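PDB 5H3K: Slr0280 protein from Synechocystis sp., which is of unknown function but contains a region of the phosphodiester glycosidase (NAGPA) family, so it may cleave the bond between a sugar and a phosphodiester group. Local coordinates for residues L169-W177 and A186-S194; F240-Q249 and I261-P269. All coordinates share one frame; numbering follows the deposited sequence.

Overall arrangement
Both contacts belong to one beta sandwich, and in each the chain passes from one four-stranded antiparallel sheet to the other: residues 169-177 leave the sheet of strand 164-171 for that of strand 177-182, and residues 240-249 make the return from strand 235-241 to strand 247-253. The centres of interactions 1 and 2 lie about 18 Å apart. Between the sheets they meet directly, V188 CG2 packing on L248 CD1 at 3.8 Å and on I261 CD1 at 3.9 Å. Within one sheet, A186 O and F240 N, 2.7 Å apart, form a probable hydrogen bond between neighbouring strands. The centres of the two contacts lie about 30 and 24 Å from the centre of the chain, on the same side of it.

Interaction 1 of 2, residues L169-W177 and A186-S194; sequences LELSQPAFW and AVVTINASS
I190 is gripped by apolar groups from two quarters. Its CD1 meets L169 CD2 tip to tip at 3.4 Å, tighter than usual for two methyls, while its CG2 rests against the methyl of A175, CB to CG2 3.7 Å. With CG1 anti to the carbonyl carbon (chi1 -47°), CG2 falls anti to the backbone N and faces A175; the chi2 of 121°, off the staggered values, goes with the tight CD1 contact and is consistent with some strain. A175 CB also touches A192 CB, small residues suiting a place where two backbones draw close. Beside them the backbones are joined by N191 N, which gives F176 O a nearly linear bond of 2.9 Å. One residue further, W177 and I190 form an antiparallel non-hydrogen-bonded pair. This pairing lies where the chain, having left strand 164-171 in one sheet of a beta sandwich, enters the opposing sheet as strand 177-182. A water ties the crossing further, accepting from F176 N and donating to N191 O. N191 is the centre of an inverse gamma turn closed by a weak bond from A192 N to I190 O, and its amide ND2 is bonded to S235 OG. W177 meets I190 CG1 through CB (4.1 Å); with CG between the backbone N and the carbonyl carbon (chi1 56°), its indole is carried off to pack on L259, V250 and T252. The buried F176 ring meets that of W106, their planes not far from parallel.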
# COMPACT_ATOMS: atom_id res chain seq x y z
N LEU A 169 6.80 -31.48 8.08
CA LEU A 169 5.75 -32.01 8.95
C LEU A 169 4.93 -33.02 8.16
O LEU A 169 4.23 -32.63 7.22
CB LEU A 169 4.81 -30.90 9.41
CG LEU A 169 5.19 -29.93 10.53
CD1 LEU A 169 6.66 -29.66 10.58
CD2 LEU A 169 4.45 -28.64 10.28
N GLU A 170 5.01 -34.30 8.53
CA GLU A 170 4.11 -35.30 7.95
C GLU A 170 2.74 -35.18 8.61
O GLU A 170 2.63 -35.11 9.84
CB GLU A 170 4.65 -36.73 8.09
CG GLU A 170 3.66 -37.78 7.54
CD GLU A 170 4.23 -39.19 7.49
OE1 GLU A 170 5.47 -39.34 7.44
OE2 GLU A 170 3.43 -40.15 7.49
N LEU A 171 1.69 -35.14 7.79
CA LEU A 171 0.34 -34.90 8.28
C LEU A 171 -0.59 -36.06 7.93
O LEU A 171 -0.38 -36.74 6.93
CB LEU A 171 -0.22 -33.63 7.64
CG LEU A 171 0.64 -32.37 7.79
CD1 LEU A 171 0.04 -31.24 6.96
CD2 LEU A 171 0.71 -32.00 9.26
N SER A 172 -1.64 -36.25 8.73
CA SER A 172 -2.62 -37.30 8.45
C SER A 172 -3.63 -36.87 7.38
O SER A 172 -4.20 -37.72 6.67
CB SER A 172 -3.37 -37.68 9.72
OG SER A 172 -4.14 -36.60 10.19
N GLN A 173 -3.86 -35.57 7.27
CA GLN A 173 -4.82 -35.00 6.32
C GLN A 173 -4.29 -33.64 5.89
O GLN A 173 -3.42 -33.07 6.57
CB GLN A 173 -6.20 -34.81 6.98
CG GLN A 173 -6.86 -36.10 7.50
CD GLN A 173 -7.28 -37.03 6.37
OE1 GLN A 173 -7.54 -36.58 5.25
NE2 GLN A 173 -7.36 -38.32 6.66
N PRO A 174 -4.81 -33.11 4.78
CA PRO A 174 -4.48 -31.72 4.41
C PRO A 174 -4.84 -30.78 5.55
O PRO A 174 -5.76 -31.07 6.33
CB PRO A 174 -5.38 -31.46 3.21
CG PRO A 174 -5.57 -32.81 2.58
CD PRO A 174 -5.67 -33.76 3.77
N ALA A 175 -4.13 -29.66 5.64
CA ALA A 175 -4.37 -28.73 6.73
C ALA A 175 -4.18 -27.29 6.26
O ALA A 175 -3.26 -27.01 5.50
CB ALA A 175 -3.43 -29.03 7.90
N PHE A 176 -5.06 -26.40 6.69
CA PHE A 176 -4.88 -24.99 6.41
C PHE A 176 -3.68 -24.47 7.20
O PHE A 176 -3.43 -24.91 8.32
CB PHE A 176 -6.12 -24.22 6.81
CG PHE A 176 -7.37 -24.70 6.13
CD1 PHE A 176 -7.37 -24.93 4.76
CD2 PHE A 176 -8.52 -24.94 6.85
CE1 PHE A 176 -8.52 -25.37 4.11
CE2 PHE A 176 -9.69 -25.38 6.21
CZ PHE A 176 -9.68 -25.59 4.84
N TRP A 177 -2.94 -23.54 6.62
CA TRP A 177 -1.78 -22.98 7.30
C TRP A 177 -1.50 -21.55 6.85
O TRP A 177 -1.97 -21.12 5.78
CB TRP A 177 -0.55 -23.87 7.09
CG TRP A 177 -0.24 -24.09 5.64
CD1 TRP A 177 -0.77 -25.06 4.82
CD2 TRP A 177 0.65 -23.31 4.83
NE1 TRP A 177 -0.25 -24.93 3.55
CE2 TRP A 177 0.62 -23.88 3.53
CE3 TRP A 177 1.46 -22.21 5.08
CZ2 TRP A 177 1.38 -23.35 2.48
CZ3 TRP A 177 2.22 -21.69 4.03
CH2 TRP A 177 2.17 -22.26 2.75
N ALA A 186 10.14 -16.06 12.78
CA ALA A 186 9.10 -16.47 11.87
C ALA A 186 8.23 -17.53 12.54
O ALA A 186 8.69 -18.27 13.41
CB ALA A 186 9.70 -16.99 10.56
N VAL A 187 6.96 -17.60 12.12
CA VAL A 187 6.06 -18.60 12.67
C VAL A 187 5.14 -19.18 11.61
O VAL A 187 4.55 -18.45 10.80
CB VAL A 187 5.25 -18.07 13.88
CG1 VAL A 187 4.53 -16.77 13.53
CG2 VAL A 187 4.27 -19.15 14.41
N VAL A 188 5.06 -20.50 11.59
CA VAL A 188 4.11 -21.19 10.75
C VAL A 188 2.96 -21.67 11.64
O VAL A 188 3.19 -22.40 12.61
CB VAL A 188 4.77 -22.40 10.02
CG1 VAL A 188 3.74 -23.19 9.24
CG2 VAL A 188 5.88 -21.93 9.10
N THR A 189 1.74 -21.24 11.34
CA THR A 189 0.57 -21.72 12.08
C THR A 189 -0.13 -22.73 11.20
O THR A 189 -0.40 -22.46 10.03
CB THR A 189 -0.40 -20.57 12.42
OG1 THR A 189 0.30 -19.53 13.12
CG2 THR A 189 -1.55 -21.07 13.30
N ILE A 190 -0.40 -23.91 11.76
CA ILE A 190 -1.09 -24.98 11.03
C ILE A 190 -2.30 -25.46 11.81
O ILE A 190 -2.21 -25.72 13.01
CB ILE A 190 -0.18 -26.20 10.82
CG1 ILE A 190 1.19 -25.79 10.32
CG2 ILE A 190 -0.84 -27.20 9.87
CD1 ILE A 190 2.29 -26.22 11.25
N ASN A 191 -3.43 -25.58 11.13
CA ASN A 191 -4.63 -26.12 11.76
C ASN A 191 -4.55 -27.65 11.77
O ASN A 191 -5.34 -28.32 11.10
CB ASN A 191 -5.90 -25.63 11.05
CG ASN A 191 -7.19 -26.15 11.70
OD1 ASN A 191 -8.20 -26.36 11.01
ND2 ASN A 191 -7.16 -26.38 13.02
N ALA A 192 -3.57 -28.17 12.50
CA ALA A 192 -3.39 -29.61 12.68
C ALA A 192 -2.89 -29.80 14.11
O ALA A 192 -2.04 -29.05 14.57
CB ALA A 192 -2.36 -30.16 11.70
N SER A 193 -3.43 -30.81 14.79
CA SER A 193 -3.08 -31.06 16.19
C SER A 193 -1.80 -31.86 16.25
O SER A 193 -1.49 -32.62 15.34
CB SER A 193 -4.21 -31.81 16.89
OG SER A 193 -4.38 -33.09 16.33
N SER A 194 -1.04 -31.69 17.33
CA SER A 194 0.18 -32.48 17.52
C SER A 194 0.08 -33.33 18.78
O SER A 194 0.24 -32.82 19.89
CB SER A 194 1.41 -31.57 17.60
OG SER A 194 2.53 -32.33 18.02
O HOH W 1 -6.87 -27.61 8.58

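Interaction 2 of 2, residues F240-Q249 and I261-P269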
# COMPACT_ATOMS: atom_id res chain seq x y z
N PHE A 240 10.22 -20.19 14.46
CA PHE A 240 11.58 -20.20 13.92
C PHE A 240 12.41 -19.01 14.35
O PHE A 240 11.93 -17.86 14.33
CB PHE A 240 11.56 -20.21 12.39
CG PHE A 240 11.13 -21.52 11.79
CD1 PHE A 240 9.78 -21.81 11.63
CD2 PHE A 240 12.07 -22.46 11.40
CE1 PHE A 240 9.37 -23.04 11.08
CE2 PHE A 240 11.68 -23.69 10.84
CZ PHE A 240 10.33 -23.97 10.68
N GLN A 241 13.66 -19.28 14.70
CA GLN A 241 14.68 -18.26 14.82
C GLN A 241 15.65 -18.44 13.65
O GLN A 241 16.37 -19.44 13.56
CB GLN A 241 15.42 -18.39 16.15
CG GLN A 241 16.45 -17.30 16.39
CD GLN A 241 15.80 -15.96 16.73
OE1 GLN A 241 14.78 -15.91 17.41
NE2 GLN A 241 16.40 -14.87 16.25
N LEU A 242 15.67 -17.48 12.73
CA LEU A 242 16.42 -17.62 11.49
C LEU A 242 17.67 -16.76 11.46
O LEU A 242 17.69 -15.67 12.03
CB LEU A 242 15.54 -17.24 10.29
CG LEU A 242 14.27 -18.07 10.10
CD1 LEU A 242 13.41 -17.50 8.98
CD2 LEU A 242 14.63 -19.52 9.82
N PRO A 243 18.72 -17.24 10.78
CA PRO A 243 19.88 -16.39 10.48
C PRO A 243 19.41 -15.15 9.71
O PRO A 243 18.43 -15.23 8.96
CB PRO A 243 20.74 -17.27 9.57
CG PRO A 243 20.33 -18.67 9.88
CD PRO A 243 18.87 -18.60 10.23
N VAL A 244 20.09 -14.03 9.91
CA VAL A 244 19.78 -12.80 9.20
C VAL A 244 19.74 -13.05 7.69
O VAL A 244 20.61 -13.72 7.15
CB VAL A 244 20.82 -11.71 9.50
CG1 VAL A 244 20.69 -10.55 8.50
CG2 VAL A 244 20.66 -11.19 10.93
N GLY A 245 18.71 -12.54 7.02
CA GLY A 245 18.61 -12.69 5.58
C GLY A 245 17.76 -13.87 5.13
O GLY A 245 17.29 -13.90 4.00
N TYR A 246 17.55 -14.84 6.02
CA TYR A 246 16.77 -16.03 5.66
C TYR A 246 15.27 -15.81 5.77
O TYR A 246 14.80 -15.11 6.66
CB TYR A 246 17.21 -17.23 6.50
CG TYR A 246 18.49 -17.82 5.98
CD1 TYR A 246 19.69 -17.12 6.09
CD2 TYR A 246 18.51 -19.06 5.37
CE1 TYR A 246 20.89 -17.66 5.60
CE2 TYR A 246 19.69 -19.61 4.88
CZ TYR A 246 20.87 -18.90 5.00
OH TYR A 246 22.05 -19.44 4.51
N LYS A 247 14.52 -16.41 4.86
CA LYS A 247 13.06 -16.36 4.89
C LYS A 247 12.54 -17.78 4.84
O LYS A 247 13.31 -18.71 4.59
CB LYS A 247 12.52 -15.60 3.68
CG LYS A 247 13.11 -14.20 3.51
CD LYS A 247 12.48 -13.52 2.29
CE LYS A 247 13.38 -12.43 1.71
NZ LYS A 247 12.78 -11.81 0.51
N LEU A 248 11.25 -17.96 5.08
CA LEU A 248 10.65 -19.27 4.91
C LEU A 248 9.95 -19.37 3.57
O LEU A 248 9.26 -18.45 3.15
CB LEU A 248 9.64 -19.55 6.02
CG LEU A 248 10.16 -19.52 7.44
CD1 LEU A 248 9.05 -19.95 8.39
CD2 LEU A 248 11.38 -20.43 7.57
N GLN A 249 10.14 -20.49 2.88
CA GLN A 249 9.31 -20.80 1.72
C GLN A 249 8.60 -22.10 2.03
O GLN A 249 9.24 -23.13 2.22
CB GLN A 249 10.16 -20.93 0.45
CG GLN A 249 9.38 -21.43 -0.77
CD GLN A 249 10.25 -21.55 -2.01
OE1 GLN A 249 11.31 -20.92 -2.12
NE2 GLN A 249 9.81 -22.37 -2.96
N ILE A 261 8.74 -26.93 5.01
CA ILE A 261 9.18 -25.58 5.37
C ILE A 261 10.65 -25.39 5.06
O ILE A 261 11.52 -25.96 5.72
CB ILE A 261 8.95 -25.30 6.87
CG1 ILE A 261 7.47 -25.48 7.22
CG2 ILE A 261 9.42 -23.89 7.22
CD1 ILE A 261 7.22 -25.61 8.73
N ASP A 262 10.95 -24.59 4.05
CA ASP A 262 12.33 -24.36 3.66
C ASP A 262 12.82 -23.00 4.16
O ASP A 262 12.14 -21.98 3.99
CB ASP A 262 12.49 -24.45 2.13
CG ASP A 262 12.20 -25.84 1.59
OD1 ASP A 262 12.53 -26.82 2.27
OD2 ASP A 262 11.64 -25.94 0.48
N ALA A 263 13.99 -22.98 4.80
CA ALA A 263 14.62 -21.73 5.21
C ALA A 263 15.75 -21.40 4.24
O ALA A 263 16.71 -22.17 4.12
CB ALA A 263 15.14 -21.82 6.64
N ARG A 264 15.63 -20.28 3.53
CA ARG A 264 16.62 -19.91 2.52
C ARG A 264 16.61 -18.40 2.29
O ARG A 264 15.65 -17.72 2.64
CB ARG A 264 16.34 -20.67 1.20
CG ARG A 264 14.99 -20.33 0.57
CD ARG A 264 14.61 -21.30 -0.55
NE ARG A 264 15.62 -21.33 -1.61
CZ ARG A 264 15.62 -22.20 -2.61
NH1 ARG A 264 14.66 -23.11 -2.70
NH2 ARG A 264 16.58 -22.16 -3.52
N ALA A 265 17.69 -17.89 1.70
CA ALA A 265 17.81 -16.46 1.44
C ALA A 265 17.22 -16.04 0.09
O ALA A 265 16.82 -14.89 -0.08
CB ALA A 265 19.27 -16.02 1.54
N ASP A 266 17.16 -16.96 -0.86
CA ASP A 266 16.62 -16.61 -2.18
C ASP A 266 15.13 -16.97 -2.30
O ASP A 266 14.75 -17.97 -2.91
CB ASP A 266 17.44 -17.27 -3.29
CG ASP A 266 17.59 -18.77 -3.10
OD1 ASP A 266 17.61 -19.23 -1.94
OD2 ASP A 266 17.68 -19.49 -4.12
N ALA A 267 14.29 -16.11 -1.73
CA ALA A 267 12.85 -16.33 -1.65
C ALA A 267 12.21 -14.95 -1.65
O ALA A 267 12.89 -13.98 -1.32
CB ALA A 267 12.51 -17.07 -0.35
N PRO A 268 10.91 -14.86 -2.00
CA PRO A 268 9.97 -15.91 -2.41
C PRO A 268 10.18 -16.27 -3.88
O PRO A 268 10.85 -15.53 -4.59
CB PRO A 268 8.61 -15.25 -2.20
CG PRO A 268 8.88 -13.80 -2.46
CD PRO A 268 10.25 -13.54 -1.90
N PRO A 269 9.61 -17.40 -4.33
CA PRO A 269 9.82 -17.82 -5.71
C PRO A 269 9.10 -16.92 -6.72
O PRO A 269 8.19 -16.17 -6.33
CB PRO A 269 9.24 -19.24 -5.74
CG PRO A 269 8.31 -19.31 -4.57
CD PRO A 269 8.89 -18.42 -3.53
O HOH W 2 16.72 -12.56 1.40
O HOH W 3 9.13 -25.38 0.40
O HOH W 4 12.65 -18.97 -3.84
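The Y246 ring has A265 N over one face, 3.9 Å from CD2, and P243 CG over the opposite face, offset toward the rim; A263 C lies at its edge. The F240 ring touches I261 CG2 through CZ at 3.6 Å. R264 turns its guanidinium side-on to D266, NE to OD1 (2.9 Å) in the guanidinium plane and NH2 to OD2, while the Q249 amide, nearly parallel to that plane (11°), sets OE1 3.7 Å from R264 CD. Strands 247-253 and 258-264 make an antiparallel beta hairpin: K247 with R264 and Q249 with D262 are hydrogen-bonded pairs on one face, and L248 and A263, the non-hydrogen-bonded pair between them, lie on the opposite one, where L248 meets A186 of the second sheet. A type II turn from P243 to Y246 leads in, and G245 takes a positive phi (95°) suited to glycine. K247, extended beyond CG, reaches with NZ to A267 O (2.8 Å). A leucine in place of R264 would probably leave the D266 carboxylate without its mate and lose the cation-pi contact with W163. Q249 CD packs on P269 CD at 3.7 Å. D262 OD1 forms a salt bridge with R166 NE.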